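Local atomic coordinates of methionine gamma-lyase (Trichomonas vaginalis, PDB entry 1E5E), a protein that belongs to the Cys/Met metabolism family of PLP-dependent enzymes and binds N-(hydroxy{3-hydroxy-2-methyl-5-[(phosphonooxy)methyl]pyridin-4-yl}methyl)norvaline in a pocket to which a second subunit contributes. Residues Y152-A157 / I182-F187; L161-M166 / K303-Y308. All coordinates share one frame; numbering follows the deposited sequence.

Interaction 1 (Y152-A157 / I182-F187); sequences YFETPA and IADNTF. With PPJ (N-(hydroxy{3-hydroxy-2-methyl-5-[(phosphonooxy)methyl]pyridin-4-yl}methyl)norvaline), chain C.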
# COMPACT_ATOMS: atom_id res chain seq x y z
N TYR A 152 -19.69 -18.60 -25.51
CA TYR A 152 -19.42 -18.00 -24.21
C TYR A 152 -20.61 -18.14 -23.28
O TYR A 152 -21.74 -17.94 -23.76
CB TYR A 152 -19.14 -16.48 -24.43
CG TYR A 152 -18.75 -15.69 -23.20
CD1 TYR A 152 -19.73 -15.19 -22.35
CD2 TYR A 152 -17.42 -15.45 -22.88
CE1 TYR A 152 -19.40 -14.47 -21.21
CE2 TYR A 152 -17.05 -14.72 -21.76
CZ TYR A 152 -18.04 -14.25 -20.92
OH TYR A 152 -17.69 -13.51 -19.81
N PHE A 153 -20.40 -18.47 -22.01
CA PHE A 153 -21.48 -18.58 -21.05
C PHE A 153 -20.98 -18.37 -19.61
O PHE A 153 -19.77 -18.40 -19.35
CB PHE A 153 -22.14 -19.98 -21.12
CG PHE A 153 -21.20 -21.10 -20.94
CD1 PHE A 153 -20.85 -21.56 -19.65
CD2 PHE A 153 -20.71 -21.82 -22.00
CE1 PHE A 153 -19.94 -22.56 -19.47
CE2 PHE A 153 -19.83 -22.87 -21.82
CZ PHE A 153 -19.45 -23.26 -20.55
N GLU A 154 -21.93 -18.23 -18.70
CA GLU A 154 -21.62 -18.17 -17.27
C GLU A 154 -22.48 -19.23 -16.57
O GLU A 154 -23.71 -19.14 -16.76
CB GLU A 154 -22.11 -16.88 -16.63
CG GLU A 154 -21.53 -15.59 -17.17
CD GLU A 154 -22.12 -14.32 -16.60
OE1 GLU A 154 -22.87 -14.42 -15.60
OE2 GLU A 154 -21.93 -13.21 -17.18
N THR A 155 -21.93 -20.04 -15.70
CA THR A 155 -22.79 -20.90 -14.90
C THR A 155 -22.20 -21.06 -13.50
O THR A 155 -21.03 -21.39 -13.33
CB THR A 155 -22.98 -22.25 -15.62
OG1 THR A 155 -23.79 -23.12 -14.84
CG2 THR A 155 -21.66 -22.99 -15.87
N PRO A 156 -22.99 -20.84 -12.45
CA PRO A 156 -24.38 -20.39 -12.57
C PRO A 156 -24.43 -18.97 -13.11
O PRO A 156 -23.49 -18.19 -12.85
CB PRO A 156 -24.92 -20.43 -11.16
CG PRO A 156 -23.97 -21.30 -10.37
CD PRO A 156 -22.63 -21.12 -11.05
N ALA A 157 -25.49 -18.62 -13.85
CA ALA A 157 -25.57 -17.32 -14.48
C ALA A 157 -25.90 -16.13 -13.57
O ALA A 157 -26.63 -16.21 -12.58
CB ALA A 157 -26.66 -17.31 -15.58
N ILE A 182 -15.56 -20.46 -23.87
CA ILE A 182 -15.06 -19.60 -22.81
C ILE A 182 -16.06 -19.63 -21.66
O ILE A 182 -17.24 -19.33 -21.93
CB ILE A 182 -14.84 -18.16 -23.31
CG1 ILE A 182 -13.84 -18.10 -24.47
CG2 ILE A 182 -14.37 -17.27 -22.16
CD1 ILE A 182 -13.67 -16.73 -25.12
N ALA A 183 -15.66 -19.99 -20.46
CA ALA A 183 -16.63 -19.99 -19.34
C ALA A 183 -16.27 -18.91 -18.33
O ALA A 183 -15.06 -18.82 -18.05
CB ALA A 183 -16.60 -21.36 -18.69
N ASP A 184 -17.21 -18.09 -17.87
CA ASP A 184 -16.90 -17.11 -16.80
C ASP A 184 -17.22 -17.81 -15.49
O ASP A 184 -18.38 -18.07 -15.14
CB ASP A 184 -17.61 -15.79 -17.03
CG ASP A 184 -17.42 -14.78 -15.91
OD1 ASP A 184 -16.97 -15.15 -14.81
OD2 ASP A 184 -17.83 -13.61 -16.11
N ASN A 185 -16.18 -18.19 -14.75
CA ASN A 185 -16.23 -19.01 -13.55
C ASN A 185 -16.19 -18.22 -12.27
O ASN A 185 -15.90 -18.79 -11.21
CB ASN A 185 -15.06 -20.02 -13.60
CG ASN A 185 -15.23 -21.21 -12.67
OD1 ASN A 185 -16.37 -21.67 -12.47
ND2 ASN A 185 -14.15 -21.72 -12.04
N THR A 186 -16.53 -16.94 -12.34
CA THR A 186 -16.52 -16.04 -11.20
C THR A 186 -17.39 -16.50 -10.04
O THR A 186 -16.92 -16.53 -8.92
CB THR A 186 -17.07 -14.66 -11.63
OG1 THR A 186 -16.26 -14.10 -12.66
CG2 THR A 186 -17.09 -13.69 -10.45
N PHE A 187 -18.64 -16.83 -10.30
CA PHE A 187 -19.58 -17.26 -9.25
C PHE A 187 -19.11 -18.53 -8.59
O PHE A 187 -19.36 -18.64 -7.38
CB PHE A 187 -21.00 -17.47 -9.78
CG PHE A 187 -21.79 -16.20 -9.86
CD1 PHE A 187 -21.17 -14.96 -9.95
CD2 PHE A 187 -23.17 -16.24 -9.93
CE1 PHE A 187 -21.90 -13.79 -10.01
CE2 PHE A 187 -23.92 -15.08 -9.98
CZ PHE A 187 -23.29 -13.85 -10.02
N1 PPJ C . -18.03 -11.41 -14.69
C2 PPJ C . -18.97 -11.61 -13.75
C6 PPJ C . -17.53 -10.17 -14.93
C2A PPJ C . -19.85 -12.70 -13.69
C3 PPJ C . -19.25 -10.51 -12.91
O3 PPJ C . -20.26 -10.68 -12.10
C4 PPJ C . -18.58 -9.28 -13.02
C4A PPJ C . -18.96 -8.23 -12.12
C5 PPJ C . -17.73 -9.06 -14.09
N PPJ C . -20.17 -8.14 -11.54
C5A PPJ C . -16.86 -7.92 -14.22
OP4 PPJ C . -15.90 -8.03 -13.37
P PPJ C . -15.32 -6.62 -12.90
OP1 PPJ C . -14.09 -6.99 -11.96
OP2 PPJ C . -16.43 -5.84 -12.13
OP3 PPJ C . -14.81 -5.75 -14.13
CA PPJ C . -20.52 -7.20 -10.62
CB PPJ C . -20.18 -5.78 -10.79
C PPJ C . -21.84 -7.37 -10.11
CG PPJ C . -20.81 -4.94 -11.85
CD PPJ C . -21.85 -4.12 -11.24
O PPJ C . -22.56 -8.31 -10.62
OXT PPJ C . -22.17 -6.97 -8.91
O HOH W 1 -19.55 -12.57 -18.07
O HOH W 2 -18.61 -22.43 -13.86
O HOH W 3 -19.11 -20.58 -16.08
O HOH W 4 -19.34 -19.34 -12.19
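F153 and D184 meet at the C-terminal ends of strands 148-154 and 180-184, the two parallel strands of a beta-alpha-beta unit, in the mixed sheet characteristic of the large domain of fold-type I PLP-dependent enzymes. Two backbone bonds hold the strands in register: F153 N to I182 O, and D184 N to F153 O at 3.0 Å. Apolar packing follows the alternation of the sheet. On one face the Y152 ring, its CG anti to the backbone N (chi1 -176°), lays CD2 against I182 CG2 at 3.6 Å; on the other, the small A183 lets its CB meet F153 CE1. Past the strand ends, the cis peptide before P156 bends the chain, and P156 O approaches F187 CD2 at 3.5 Å. Polar groups gather where the strands end. Water 1 accepts from Y152 OH and donates to E154 OE2 and D184 OD2, bridging these two oxygens, which lie 4.3 Å apart; E154 OE2 also takes the N-H of Y111. D184 closes an Asx turn, OD1 accepting from T186 N at 3.1 Å, a bond consistent with a fixed carboxylate. Its other oxygen reaches the pyridine: D184 OD2 lies 2.6 Å from PPJ N1.

Interaction 2 (L161-M166 / K303-Y308); sequences LKIIDM and KQMRMY. Unlike the reference sequence in segment 303-308: Y308 (reference Ser). With SO4 (sulfate ion), chain D.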
# COMPACT_ATOMS: atom_id res chain seq x y z
N LEU A 161 -28.81 -17.58 -11.68
CA LEU A 161 -28.15 -18.77 -11.24
C LEU A 161 -28.57 -19.98 -12.09
O LEU A 161 -28.44 -21.14 -11.71
CB LEU A 161 -28.34 -19.07 -9.74
CG LEU A 161 -28.07 -17.87 -8.80
CD1 LEU A 161 -28.24 -18.25 -7.34
CD2 LEU A 161 -26.69 -17.28 -9.09
N LYS A 162 -28.90 -19.70 -13.36
CA LYS A 162 -29.27 -20.76 -14.29
C LYS A 162 -28.05 -21.69 -14.44
O LYS A 162 -26.94 -21.17 -14.55
CB LYS A 162 -29.75 -20.27 -15.63
CG LYS A 162 -29.85 -21.28 -16.76
CD LYS A 162 -30.27 -20.58 -18.07
CE LYS A 162 -29.20 -19.66 -18.63
NZ LYS A 162 -29.57 -19.34 -20.08
N ILE A 163 -28.27 -23.00 -14.43
CA ILE A 163 -27.14 -23.89 -14.58
C ILE A 163 -26.97 -24.30 -16.03
O ILE A 163 -27.96 -24.54 -16.68
CB ILE A 163 -27.35 -25.20 -13.75
CG1 ILE A 163 -27.62 -24.81 -12.30
CG2 ILE A 163 -26.17 -26.15 -13.88
CD1 ILE A 163 -26.49 -24.12 -11.58
N ILE A 164 -25.74 -24.38 -16.53
CA ILE A 164 -25.55 -24.77 -17.92
C ILE A 164 -24.72 -26.03 -17.91
O ILE A 164 -23.71 -26.10 -17.20
CB ILE A 164 -24.88 -23.68 -18.75
CG1 ILE A 164 -25.80 -22.45 -18.87
CG2 ILE A 164 -24.46 -24.23 -20.14
CD1 ILE A 164 -24.97 -21.24 -19.20
N ASP A 165 -25.14 -27.03 -18.66
CA ASP A 165 -24.39 -28.26 -18.85
C ASP A 165 -23.22 -27.99 -19.79
O ASP A 165 -23.33 -27.98 -21.02
CB ASP A 165 -25.33 -29.34 -19.43
CG ASP A 165 -24.60 -30.64 -19.62
OD1 ASP A 165 -23.36 -30.72 -19.72
OD2 ASP A 165 -25.32 -31.66 -19.72
N MET A 166 -22.06 -27.76 -19.19
CA MET A 166 -20.83 -27.39 -19.87
C MET A 166 -20.30 -28.48 -20.79
O MET A 166 -19.87 -28.16 -21.91
CB MET A 166 -19.71 -27.02 -18.87
CG MET A 166 -20.01 -25.73 -18.13
SD MET A 166 -18.65 -25.07 -17.15
CE MET A 166 -18.62 -26.23 -15.80
N LYS A 303 -22.72 -32.34 -10.56
CA LYS A 303 -21.57 -32.86 -11.28
C LYS A 303 -20.52 -31.78 -11.51
O LYS A 303 -19.31 -32.09 -11.41
CB LYS A 303 -22.03 -33.54 -12.57
CG LYS A 303 -21.09 -33.47 -13.76
N GLN A 304 -20.91 -30.53 -11.69
CA GLN A 304 -19.95 -29.47 -11.97
C GLN A 304 -19.40 -28.68 -10.77
O GLN A 304 -18.36 -28.05 -10.86
CB GLN A 304 -20.69 -28.45 -12.88
CG GLN A 304 -21.19 -29.14 -14.13
CD GLN A 304 -21.71 -28.23 -15.21
OE1 GLN A 304 -21.61 -28.63 -16.37
NE2 GLN A 304 -22.23 -27.04 -14.95
N MET A 305 -20.12 -28.68 -9.65
CA MET A 305 -19.76 -27.90 -8.47
C MET A 305 -19.43 -28.72 -7.25
O MET A 305 -20.27 -29.51 -6.80
CB MET A 305 -20.97 -26.95 -8.17
CG MET A 305 -21.37 -26.13 -9.39
SD MET A 305 -22.83 -25.11 -9.18
CE MET A 305 -22.19 -23.96 -7.95
N ARG A 306 -18.26 -28.55 -6.65
CA ARG A 306 -17.92 -29.29 -5.45
C ARG A 306 -18.73 -28.78 -4.27
O ARG A 306 -18.78 -29.47 -3.24
CB ARG A 306 -16.44 -29.19 -5.10
CG ARG A 306 -15.54 -29.44 -6.30
CD ARG A 306 -14.06 -29.70 -5.92
NE ARG A 306 -13.40 -30.12 -7.18
CZ ARG A 306 -13.04 -29.31 -8.18
NH1 ARG A 306 -13.18 -27.98 -8.19
NH2 ARG A 306 -12.48 -29.87 -9.24
N MET A 307 -19.11 -27.48 -4.30
CA MET A 307 -19.93 -26.88 -3.25
C MET A 307 -21.02 -26.12 -4.01
O MET A 307 -20.76 -25.83 -5.18
CB MET A 307 -19.18 -25.93 -2.31
CG MET A 307 -18.25 -26.79 -1.44
SD MET A 307 -17.39 -25.91 -0.17
CE MET A 307 -16.17 -24.98 -1.11
N TYR A 308 -22.11 -25.74 -3.36
CA TYR A 308 -23.14 -25.06 -4.12
C TYR A 308 -23.02 -23.55 -4.12
O TYR A 308 -23.91 -22.89 -4.68
CB TYR A 308 -24.53 -25.55 -3.65
CG TYR A 308 -24.75 -27.01 -4.04
CD1 TYR A 308 -24.89 -28.02 -3.09
CD2 TYR A 308 -24.84 -27.36 -5.38
CE1 TYR A 308 -25.12 -29.33 -3.47
CE2 TYR A 308 -25.05 -28.66 -5.78
CZ TYR A 308 -25.21 -29.64 -4.80
OH TYR A 308 -25.41 -30.93 -5.22
S SO4 D . -26.44 -33.20 -2.71
O1 SO4 D . -26.74 -33.12 -1.23
O2 SO4 D . -27.35 -32.27 -3.47
O3 SO4 D . -26.75 -34.62 -3.17
O4 SO4 D . -24.99 -32.91 -2.94
O HOH W 5 -21.46 -30.88 -17.78
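Q304 reaches toward I164 and M166 with CG anti to its own carbonyl carbon (chi1 -58°) and an extended chain beyond it (chi2 -170°), which carries the amide from the last turn of helix 298-304 to the N-terminal end of helix 166-174. The motif is a side-chain amide bridging two backbone groups at a helix start, where D165 is the N-cap and its OD1 receives the N-H of R168. Glutamine suits the place because one flat group offers both a donor and an acceptor. Q304 NE2 gives a hydrogen bond to I164 O at 2.9 Å, tilted 25° from the carbonyl plane, while Q304 OE1 accepts from M166 N at 3.0 Å, in the plane of the amide carbonyl and on a lone pair. Two bonds to backbone atoms thus fix the rotation of the amide. Q304 OE1 has a second donor in water 5, which also donates to D165 OD1 and so links the bridge to the cap.

Apolar groups flank the amide. M166, bent at its last torsion, brings CE over one face of the amide, 3.7 Å from Q304 CD. I163, branched at CB, sets CG2 4.2 Å from Q304 NE2, and its CD1 makes a looser contact with M305 SD just after the helix. T193 OG1 is hydrogen-bonded to the backbone O of Q304. Farther along the loop, Y308, which differs from the reference sequence, shares with H298 and K302 a sulfate ion, probably from the crystallisation liquor; its hydrogen bond sets SO4 O4 3.0 Å from Y308 OH.

From the N terminus, the chain runs through strand 148-154 into 152-157, then through 161-166 into helix 166-174, and returns along strand 180-184 to 182-187, where interaction 1 closes a short beta-alpha-beta loop. Interaction 2 closes a far longer one, 136 residues between its segments, when 303-308 meets 161-166. The segments alternate along the chain, so the two loops cross rather than nest. They also touch: T155 OG1 probably accepts from I164 N, A157 N probably bonds to K162 O, and F153 packs on M166. The connection inside the unit is thereby tied both to the sheet that contributes E154 and D184 to the ligand pocket and to helix 298-304.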